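PDB 6YJO: FAD-binding PCMH-type domain-containing protein from Gibberella zeae, which binds FAD covalently and probably acts as an oxygen-dependent flavoenzyme that oxidises oligosaccharides. Local coordinates for residues A[67-73]-A[113-119]; A[119-124]-A[335-339]; A[161-165]-A[331-335]. All blocks are in the same frame, centred on the assembly; numbering follows the deposited sequence.

Contact 1: residues A[67-73]-A[113-119]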
loop_
_atom_site.group_PDB
_atom_site.type_symbol
_atom_site.label_atom_id
_atom_site.label_comp_id
_atom_site.label_asym_id
_atom_site.label_seq_id
_atom_site.Cartn_x
_atom_site.Cartn_y
_atom_site.Cartn_z
ATOM N N TYR A 67 10.875 14.264 -9.923
ATOM C CA TYR A 67 12.123 13.806 -10.518
ATOM C C TYR A 67 11.983 13.850 -12.033
ATOM O O TYR A 67 10.881 13.987 -12.569
ATOM C CB TYR A 67 12.490 12.400 -10.033
ATOM C CG TYR A 67 12.644 12.324 -8.537
ATOM C CD1 TYR A 67 13.799 12.772 -7.919
ATOM C CD2 TYR A 67 11.626 11.822 -7.740
ATOM C CE1 TYR A 67 13.942 12.715 -6.550
ATOM C CE2 TYR A 67 11.763 11.758 -6.371
ATOM C CZ TYR A 67 12.920 12.206 -5.782
ATOM O OH TYR A 67 13.055 12.144 -4.419
ATOM N N THR A 68 13.117 13.731 -12.720
ATOM C CA THR A 68 13.177 13.844 -14.177
ATOM C C THR A 68 13.870 12.614 -14.757
ATOM O O THR A 68 15.109 12.572 -14.833
ATOM C CB THR A 68 13.886 15.126 -14.602
ATOM O OG1 THR A 68 15.117 15.276 -13.881
ATOM C CG2 THR A 68 12.980 16.322 -14.331
ATOM N N PRO A 69 13.106 11.584 -15.132
ATOM C CA PRO A 69 13.645 10.482 -15.938
ATOM C C PRO A 69 14.703 10.849 -16.968
ATOM O O PRO A 69 14.763 11.983 -17.450
ATOM C CB PRO A 69 12.386 9.947 -16.643
ATOM C CG PRO A 69 11.182 10.546 -15.852
ATOM C CD PRO A 69 11.765 11.231 -14.652
ATOM N N ALA A 70 15.546 9.870 -17.305
ATOM C CA ALA A 70 16.340 9.944 -18.527
ATOM C C ALA A 70 15.466 9.672 -19.743
ATOM O O ALA A 70 15.584 10.361 -20.762
ATOM C CB ALA A 70 17.504 8.955 -18.450
ATOM N N ALA A 71 14.576 8.684 -19.642
ATOM C CA ALA A 71 13.496 8.498 -20.600
ATOM C C ALA A 71 12.301 7.887 -19.883
ATOM O O ALA A 71 12.430 7.299 -18.806
ATOM C CB ALA A 71 13.914 7.611 -21.780
ATOM N N ILE A 72 11.127 8.062 -20.486
ATOM C CA ILE A 72 9.897 7.396 -20.070
ATOM C C ILE A 72 9.467 6.477 -21.202
ATOM O O ILE A 72 9.299 6.924 -22.343
ATOM C CB ILE A 72 8.776 8.396 -19.745
ATOM C CG1 ILE A 72 9.143 9.298 -18.566
ATOM C CG2 ILE A 72 7.489 7.642 -19.446
ATOM C CD1 ILE A 72 8.246 10.515 -18.460
ATOM N N ALA A 73 9.295 5.195 -20.893
ATOM C CA ALA A 73 8.635 4.267 -21.800
ATOM C C ALA A 73 7.159 4.174 -21.437
ATOM O O ALA A 73 6.773 4.345 -20.277
ATOM C CB ALA A 73 9.279 2.880 -21.741
ATOM N N ASN A 113 16.815 11.284 -10.166
ATOM C CA ASN A 113 16.775 11.533 -11.599
ATOM C C ASN A 113 17.677 10.545 -12.333
ATOM O O ASN A 113 18.535 9.889 -11.741
ATOM C CB ASN A 113 17.202 12.970 -11.907
ATOM C CG ASN A 113 16.655 13.967 -10.903
ATOM O OD1 ASN A 113 17.114 14.029 -9.762
ATOM N ND2 ASN A 113 15.668 14.756 -11.323
ATOM N N GLY A 114 17.448 10.426 -13.637
ATOM C CA GLY A 114 18.318 9.638 -14.481
ATOM C C GLY A 114 17.943 8.179 -14.592
ATOM O O GLY A 114 18.811 7.351 -14.887
ATOM N N HIS A 115 16.677 7.836 -14.369
ATOM C CA HIS A 115 16.173 6.487 -14.576
ATOM C C HIS A 115 15.432 6.407 -15.901
ATOM O O HIS A 115 14.830 7.384 -16.351
ATOM C CB HIS A 115 15.210 6.069 -13.458
ATOM C CG HIS A 115 15.881 5.610 -12.203
ATOM N ND1 HIS A 115 15.391 4.573 -11.437
ATOM C CD2 HIS A 115 16.989 6.057 -11.565
ATOM C CE1 HIS A 115 16.174 4.394 -10.388
ATOM N NE2 HIS A 115 17.152 5.282 -10.442
ATOM N N LEU A 116 15.472 5.230 -16.519
ATOM C CA LEU A 116 14.432 4.862 -17.467
ATOM C C LEU A 116 13.211 4.452 -16.663
ATOM O O LEU A 116 13.294 3.581 -15.794
ATOM C CB LEU A 116 14.879 3.722 -18.385
ATOM C CG LEU A 116 13.767 3.054 -19.210
ATOM C CD1 LEU A 116 13.154 4.016 -20.232
ATOM C CD2 LEU A 116 14.282 1.799 -19.903
ATOM N N VAL A 117 12.085 5.103 -16.922
ATOM C CA VAL A 117 10.859 4.878 -16.166
ATOM C C VAL A 117 9.825 4.263 -17.096
ATOM O O VAL A 117 9.376 4.908 -18.051
ATOM C CB VAL A 117 10.348 6.177 -15.523
ATOM C CG1 VAL A 117 8.983 5.957 -14.900
ATOM C CG2 VAL A 117 11.335 6.661 -14.470
ATOM N N ILE A 118 9.446 3.023 -16.804
ATOM C CA ILE A 118 8.548 2.230 -17.635
ATOM C C ILE A 118 7.149 2.391 -17.047
ATOM O O ILE A 118 6.824 1.797 -16.016
ATOM C CB ILE A 118 8.987 0.762 -17.684
ATOM C CG1 ILE A 118 10.407 0.650 -18.257
ATOM C CG2 ILE A 118 8.012 -0.076 -18.507
ATOM C CD1 ILE A 118 11.000 -0.748 -18.207
ATOM N N VAL A 119 6.325 3.208 -17.699
ATOM C CA VAL A 119 4.974 3.505 -17.231
ATOM C C VAL A 119 4.032 2.447 -17.795
ATOM O O VAL A 119 3.690 2.469 -18.981
ATOM C CB VAL A 119 4.538 4.916 -17.646
ATOM C CG1 VAL A 119 3.059 5.141 -17.322
ATOM C CG2 VAL A 119 5.401 5.972 -16.960
#
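Ala-73 is gripped at both backbone polar atoms by the neighbouring strand: its N gives a hydrogen bond to Val-117 O at 2.9 Å, and its O takes one from Val-119 N. One step back, Val-117 N binds Ala-71 O at 2.9 Å. This is the alternating ladder of a parallel pair, 71-73 beside 116-119, the two running 23° apart. Just ahead of it Ala-70 N reaches His-115 O at 2.8 Å.

On the face of Ala-71, Ala-73, Leu-116 and Ile-118, the leucine does most of the bridging. With CG anti to the backbone N (chi1 167°), its CD1 swings back to Ala-71 CB at 4.0 Å and Ala-73 CB at 4.3 Å. On the other face Ile-72 CG2 meets Val-119 CG2 at 3.7 Å, while the Pro-69 ring rests on Val-117 CG2.

Helix 32-41 covers Ala-71 through Leu-35 and Leu-39, and Trp-54 of helix 52-57 covers Pro-69 and Ile-72. Strand 95-98, which carries FAD-binding Ala-97, pairs with the far edge of 116-119. Main-chain bonds therefore fix the register of this small sheet in the FAD-binding domain, and apolar branches pack on both faces, with the side chain of Ile-118 about 7 Å from the bound FAD.

Contact 2: residues A[119-124]-A[335-339]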
loop_
_atom_site.group_PDB
_atom_site.type_symbol
_atom_site.label_atom_id
_atom_site.label_comp_id
_atom_site.label_asym_id
_atom_site.label_seq_id
_atom_site.Cartn_x
_atom_site.Cartn_y
_atom_site.Cartn_z
ATOM N N VAL A 119 6.325 3.208 -17.699
ATOM C CA VAL A 119 4.974 3.505 -17.231
ATOM C C VAL A 119 4.032 2.447 -17.795
ATOM O O VAL A 119 3.690 2.469 -18.981
ATOM C CB VAL A 119 4.538 4.916 -17.646
ATOM C CG1 VAL A 119 3.059 5.141 -17.322
ATOM C CG2 VAL A 119 5.401 5.972 -16.960
ATOM N N VAL A 120 3.587 1.532 -16.937
ATOM C CA VAL A 120 2.740 0.422 -17.359
ATOM C C VAL A 120 1.271 0.809 -17.230
ATOM O O VAL A 120 0.381 -0.042 -17.342
ATOM C CB VAL A 120 3.051 -0.847 -16.542
ATOM C CG1 VAL A 120 4.537 -1.165 -16.599
ATOM C CG2 VAL A 120 2.588 -0.692 -15.094
ATOM N N ASP A 121 1.011 2.103 -17.021
ATOM C CA ASP A 121 -0.355 2.577 -16.813
ATOM C C ASP A 121 -1.273 2.222 -17.981
ATOM O O ASP A 121 -2.481 2.045 -17.786
ATOM C CB ASP A 121 -0.335 4.093 -16.589
ATOM C CG ASP A 121 -1.721 4.683 -16.399
ATOM O OD1 ASP A 121 -2.657 3.929 -16.060
ATOM O OD2 ASP A 121 -1.872 5.910 -16.591
ATOM N N ALA A 122 -0.732 2.122 -19.198
ATOM C CA ALA A 122 -1.552 1.822 -20.368
ATOM C C ALA A 122 -1.951 0.352 -20.460
ATOM O O ALA A 122 -2.834 0.015 -21.257
ATOM C CB ALA A 122 -0.815 2.236 -21.646
ATOM N N MET A 123 -1.337 -0.525 -19.668
ATOM C CA MET A 123 -1.673 -1.949 -19.644
ATOM C C MET A 123 -2.558 -2.184 -18.425
ATOM O O MET A 123 -2.069 -2.375 -17.311
ATOM C CB MET A 123 -0.404 -2.793 -19.603
ATOM C CG MET A 123 0.520 -2.574 -20.788
ATOM S SD MET A 123 2.128 -3.376 -20.610
ATOM C CE MET A 123 1.631 -5.065 -20.248
ATOM N N ASP A 124 -3.881 -2.164 -18.639
ATOM C CA ASP A 124 -4.834 -2.238 -17.535
ATOM C C ASP A 124 -5.963 -3.236 -17.790
ATOM O O ASP A 124 -7.026 -3.124 -17.172
ATOM C CB ASP A 124 -5.424 -0.853 -17.245
ATOM C CG ASP A 124 -6.255 -0.314 -18.397
ATOM O OD1 ASP A 124 -6.408 -1.019 -19.415
ATOM O OD2 ASP A 124 -6.762 0.824 -18.282
ATOM N N GLN A 335 -11.076 4.290 -12.291
ATOM C CA GLN A 335 -9.968 5.168 -12.660
ATOM C C GLN A 335 -9.133 4.513 -13.752
ATOM O O GLN A 335 -8.790 3.331 -13.653
ATOM C CB GLN A 335 -9.072 5.464 -11.453
ATOM C CG GLN A 335 -9.639 6.431 -10.425
ATOM C CD GLN A 335 -10.011 7.782 -11.018
ATOM O OE1 GLN A 335 -9.518 8.166 -12.077
ATOM N NE2 GLN A 335 -10.906 8.496 -10.343
ATOM N N ARG A 336 -8.796 5.283 -14.785
ATOM C CA ARG A 336 -7.953 4.806 -15.874
ATOM C C ARG A 336 -7.086 5.954 -16.368
ATOM O O ARG A 336 -7.153 7.080 -15.864
ATOM C CB ARG A 336 -8.788 4.238 -17.027
ATOM C CG ARG A 336 -9.635 3.041 -16.643
ATOM C CD ARG A 336 -10.395 2.475 -17.829
ATOM N NE ARG A 336 -9.519 1.787 -18.773
ATOM C CZ ARG A 336 -9.914 0.833 -19.610
ATOM N NH1 ARG A 336 -11.176 0.426 -19.628
ATOM N NH2 ARG A 336 -9.036 0.272 -20.431
ATOM N N ARG A 337 -6.278 5.656 -17.369
ATOM C CA ARG A 337 -5.434 6.640 -18.028
ATOM C C ARG A 337 -6.266 7.473 -19.003
ATOM O O ARG A 337 -7.109 6.928 -19.721
ATOM C CB ARG A 337 -4.298 5.943 -18.772
ATOM C CG ARG A 337 -3.393 6.863 -19.557
ATOM C CD ARG A 337 -2.233 6.087 -20.155
ATOM N NE ARG A 337 -1.214 6.974 -20.710
ATOM C CZ ARG A 337 -0.263 7.560 -19.990
ATOM N NH1 ARG A 337 -0.199 7.360 -18.680
ATOM N NH2 ARG A 337 0.622 8.352 -20.580
ATOM N N PRO A 338 -6.045 8.797 -19.064
ATOM C CA PRO A 338 -5.024 9.544 -18.320
ATOM C C PRO A 338 -5.433 9.856 -16.879
ATOM O O PRO A 338 -6.623 9.979 -16.582
ATOM C CB PRO A 338 -4.882 10.828 -19.134
ATOM C CG PRO A 338 -6.257 11.052 -19.674
ATOM C CD PRO A 338 -6.838 9.682 -19.939
ATOM N N TYR A 339 -4.440 10.004 -16.005
ATOM C CA TYR A 339 -4.647 10.158 -14.571
ATOM C C TYR A 339 -3.869 11.375 -14.098
ATOM O O TYR A 339 -2.658 11.463 -14.323
ATOM C CB TYR A 339 -4.192 8.896 -13.830
ATOM C CG TYR A 339 -4.511 8.867 -12.356
ATOM C CD1 TYR A 339 -5.791 8.563 -11.905
ATOM C CD2 TYR A 339 -3.524 9.107 -11.413
ATOM C CE1 TYR A 339 -6.079 8.521 -10.554
ATOM C CE2 TYR A 339 -3.799 9.065 -10.065
ATOM C CZ TYR A 339 -5.078 8.770 -9.638
ATOM O OH TYR A 339 -5.356 8.728 -8.289
HETATM O O HOH W 1 -5.159 2.768 -18.083
#
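Two salt bridges and a water tie the loop that follows strand 116-119 to the long loop between helix 320-326 and strand 346-352, at the margin of the FAD pocket. Asp-121 OD2 takes a hydrogen bond from Arg-337 NH1 at 3.0 Å. The oxygen lies in the guanidinium plane, but NH1 comes to its anti side, and the two flat groups stand 81° apart, so a single bond joins them. Arg-337, with CG anti to its backbone N (chi1 177°), runs extended past the carboxylate; its CB lies 3.3 Å from Asp-121 OD2, its CD against Ala-122, and NH1 arrives at the far end. Its other terminal nitrogen forms a salt bridge with Glu-57.

The second pair is looser. Arg-336, bent at chi3 (72°), brings NE to 3.0 Å and NH2 to 3.2 Å from Asp-124 OD2, both weak bonds with poor angles at the hydrogen. Between the two pairs sits a water, 2.8 Å from Asp-121 O and accepting from Arg-337 N at 3.2 Å. The attraction is probably mainly electrostatic, and Arg-337, lying between Asp-121 and Glu-57, would be expected to contribute more than the pair of Asp-124 with the exposed Arg-336.

Contact 3: residues A[161-165]-A[331-335]. With FAD (flavin-adenine dinucleotide), chain C.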
loop_
_atom_site.group_PDB
_atom_site.type_symbol
_atom_site.label_atom_id
_atom_site.label_comp_id
_atom_site.label_asym_id
_atom_site.label_seq_id
_atom_site.Cartn_x
_atom_site.Cartn_y
_atom_site.Cartn_z
ATOM N N SER A 161 -8.685 1.625 -0.050
ATOM C CA SER A 161 -9.843 2.476 -0.298
ATOM C C SER A 161 -9.652 3.391 -1.503
ATOM O O SER A 161 -10.639 3.793 -2.130
ATOM C CB SER A 161 -10.139 3.322 0.942
ATOM O OG SER A 161 -10.026 2.560 2.131
ATOM N N CYS A 162 -8.410 3.735 -1.835
ATOM C CA CYS A 162 -8.155 4.695 -2.905
ATOM C C CYS A 162 -8.289 4.018 -4.263
ATOM O O CYS A 162 -7.509 3.109 -4.571
ATOM C CB CYS A 162 -6.769 5.296 -2.760
ATOM S SG CYS A 162 -6.479 6.014 -1.142
ATOM N N PRO A 163 -9.242 4.429 -5.103
ATOM C CA PRO A 163 -9.395 3.760 -6.403
ATOM C C PRO A 163 -8.265 4.045 -7.375
ATOM O O PRO A 163 -8.003 3.216 -8.255
ATOM C CB PRO A 163 -10.728 4.312 -6.919
ATOM C CG PRO A 163 -10.853 5.643 -6.267
ATOM C CD PRO A 163 -10.242 5.491 -4.906
ATOM N N GLY A 164 -7.598 5.195 -7.261
ATOM C CA GLY A 164 -6.547 5.550 -8.201
ATOM C C GLY A 164 -5.223 4.846 -7.992
ATOM O O GLY A 164 -4.328 4.977 -8.831
ATOM N N VAL A 165 -5.078 4.103 -6.896
ATOM C CA VAL A 165 -3.840 3.383 -6.629
ATOM C C VAL A 165 -3.636 2.306 -7.686
ATOM O O VAL A 165 -4.589 1.650 -8.129
ATOM C CB VAL A 165 -3.881 2.792 -5.209
ATOM C CG1 VAL A 165 -2.851 1.692 -5.037
ATOM C CG2 VAL A 165 -3.669 3.902 -4.183
ATOM N N GLN A 331 -13.542 10.193 -5.311
ATOM C CA GLN A 331 -12.958 9.752 -6.572
ATOM C C GLN A 331 -13.798 8.643 -7.193
ATOM O O GLN A 331 -14.133 7.659 -6.525
ATOM C CB GLN A 331 -11.527 9.265 -6.354
ATOM C CG GLN A 331 -10.502 10.381 -6.305
ATOM C CD GLN A 331 -9.647 10.440 -7.553
ATOM O OE1 GLN A 331 -9.730 11.388 -8.332
ATOM N NE2 GLN A 331 -8.817 9.420 -7.749
ATOM N N ALA A 332 -14.125 8.802 -8.474
ATOM C CA ALA A 332 -14.885 7.780 -9.179
ATOM C C ALA A 332 -14.077 6.487 -9.254
ATOM O O ALA A 332 -12.866 6.508 -9.479
ATOM C CB ALA A 332 -15.248 8.273 -10.579
ATOM N N LEU A 333 -14.758 5.353 -9.072
ATOM C CA LEU A 333 -14.060 4.076 -8.940
ATOM C C LEU A 333 -13.245 3.760 -10.190
ATOM O O LEU A 333 -12.024 3.599 -10.122
ATOM C CB LEU A 333 -15.063 2.955 -8.643
ATOM C CG LEU A 333 -15.571 2.777 -7.207
ATOM C CD1 LEU A 333 -16.116 1.369 -7.029
ATOM C CD2 LEU A 333 -14.481 3.052 -6.165
ATOM N N ASP A 334 -13.900 3.699 -11.350
ATOM C CA ASP A 334 -13.251 3.216 -12.565
ATOM C C ASP A 334 -12.176 4.189 -13.039
ATOM O O ASP A 334 -12.331 4.826 -14.083
ATOM C CB ASP A 334 -14.294 2.983 -13.665
ATOM C CG ASP A 334 -13.734 2.222 -14.853
ATOM O OD1 ASP A 334 -12.519 1.935 -14.856
ATOM O OD2 ASP A 334 -14.510 1.906 -15.781
ATOM N N GLN A 335 -11.076 4.290 -12.291
ATOM C CA GLN A 335 -9.968 5.168 -12.660
ATOM C C GLN A 335 -9.133 4.513 -13.752
ATOM O O GLN A 335 -8.790 3.331 -13.653
ATOM C CB GLN A 335 -9.072 5.464 -11.453
ATOM C CG GLN A 335 -9.639 6.431 -10.425
ATOM C CD GLN A 335 -10.011 7.782 -11.018
ATOM O OE1 GLN A 335 -9.518 8.166 -12.077
ATOM N NE2 GLN A 335 -10.906 8.496 -10.343
HETATM P PA FAD C . 3.768 3.543 -7.986
HETATM O O1A FAD C . 4.513 4.769 -7.616
HETATM O O2A FAD C . 3.469 3.417 -9.489
HETATM O O5B FAD C . 4.514 2.255 -7.470
HETATM C C5B FAD C . 4.989 2.158 -6.111
HETATM C C4B FAD C . 6.092 1.136 -6.043
HETATM O O4B FAD C . 5.730 -0.015 -6.845
HETATM C C3B FAD C . 7.437 1.616 -6.580
HETATM O O3B FAD C . 8.511 1.016 -5.865
HETATM C C2B FAD C . 7.389 1.147 -8.034
HETATM O O2B FAD C . 8.686 0.981 -8.586
HETATM C C1B FAD C . 6.686 -0.198 -7.872
HETATM N N9A FAD C . 6.011 -0.667 -9.080
HETATM C C8A FAD C . 4.953 -0.085 -9.731
HETATM N N7A FAD C . 4.561 -0.730 -10.803
HETATM C C5A FAD C . 5.426 -1.818 -10.864
HETATM C C6A FAD C . 5.536 -2.887 -11.769
HETATM N N6A FAD C . 4.748 -3.053 -12.834
HETATM N N1A FAD C . 6.508 -3.797 -11.540
HETATM C C2A FAD C . 7.300 -3.641 -10.477
HETATM N N3A FAD C . 7.288 -2.675 -9.556
HETATM C C4A FAD C . 6.319 -1.784 -9.810
HETATM N N1 FAD C . -2.236 1.503 0.862
HETATM C C2 FAD C . -2.947 0.629 1.634
HETATM O O2 FAD C . -2.439 -0.411 2.068
HETATM N N3 FAD C . -4.270 0.904 1.942
HETATM C C4 FAD C . -4.983 2.016 1.539
HETATM O O4 FAD C . -6.158 2.156 1.874
HETATM C C4X FAD C . -4.218 2.937 0.721
HETATM N N5 FAD C . -4.813 4.015 0.293
HETATM C C5X FAD C . -4.080 4.891 -0.493
HETATM C C6 FAD C . -4.680 6.063 -0.937
HETATM C C7 FAD C . -4.002 6.961 -1.751
HETATM C C7M FAD C . -4.703 8.206 -2.227
HETATM C C8 FAD C . -2.656 6.716 -2.075
HETATM C C8M FAD C . -1.878 7.666 -2.944
HETATM C C9 FAD C . -2.041 5.556 -1.613
HETATM C C9A FAD C . -2.739 4.650 -0.825
HETATM N N10 FAD C . -2.144 3.465 -0.350
HETATM C C10 FAD C . -2.850 2.591 0.434
HETATM C "C1'" FAD C . -0.733 3.169 -0.634
HETATM C "C2'" FAD C . -0.520 2.277 -1.847
HETATM O "O2'" FAD C . -0.808 0.921 -1.510
HETATM C "C3'" FAD C . 0.943 2.384 -2.278
HETATM O "O3'" FAD C . 1.239 3.760 -2.492
HETATM C "C4'" FAD C . 1.288 1.610 -3.548
HETATM O "O4'" FAD C . 2.547 0.954 -3.396
HETATM C "C5'" FAD C . 1.333 2.530 -4.746
HETATM O "O5'" FAD C . 1.300 1.741 -5.950
HETATM P P FAD C . 1.197 2.428 -7.354
HETATM O O1P FAD C . 1.538 1.414 -8.450
HETATM O O2P FAD C . -0.111 3.120 -7.470
HETATM O O3P FAD C . 2.376 3.508 -7.226
#
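Pro-163 is the knuckle of this contact, its ring pressed into the curve of 331-335. CG touches Gln-331 CB at 3.7 Å, and CB sits 3.5 Å from Leu-333 O. Leu-333 points its CB the other way, yet with CG beside its backbone N (chi1 -80°) the CD2 methyl comes back to Pro-163 CB at 4.0 Å. Leu-333 also packs on Ile-321 and Leu-324 of helix 320-326, so the proline rests on a residue that is itself well bedded.

Gln-335 closes the other side. Its first torsion (chi1 -74°) sets CG 3.9 Å from Gly-164 CA, and the bend at chi2 returns NE2 to Ala-332 O in a weak hydrogen bond. Gly-164 in turn gives its carbonyl oxygen to Arg-141.

What the proline and glycine carry is a type I turn, Cys-162 to Val-165, lying against the flavin. Cys-162 SG is bonded to FAD C6 at 1.8 Å, a 6-S-cysteinyl link. Before the turn, Ser-161 N donates to FAD O4 at 3.2 Å and a nearly straight 165°; at its far end Val-165 CG2 lies over the face of the benzenoid ring, 3.5 Å from C9. These five residues thus contribute a covalent bond, a hydrogen bond and a methyl contact to the grip on the cofactor. Between the two protein segments, by contrast, no hydrogen bond forms: their meeting depends on shape and van der Waals contact, backing the turn on the side away from the isoalloxazine.

In the fold
Val-119 ends the strand pairing of contact 1 and begins the loop of contact 2; Gln-335 likewise joins contact 2 to contact 3. The centres of contacts 1 and 2 are about 16 Å apart, those of contacts 2 and 3 about 12 Å. Contacts 1 and 3 do not touch, with nearest atoms about 11 Å apart. Contact 1 builds the sheet near the adenine end of FAD, whereas contact 3 reaches the isoalloxazine. Contacts 2 and 3 touch directly through Tyr-339: its OH lies 3.4 Å from Gly-164 CA and is hydrogen-bonded to His-102, the second covalent attachment of the flavin. Arg-141 also links these two, in a cation-pi contact with Tyr-339 and a hydrogen bond to Gly-164 O.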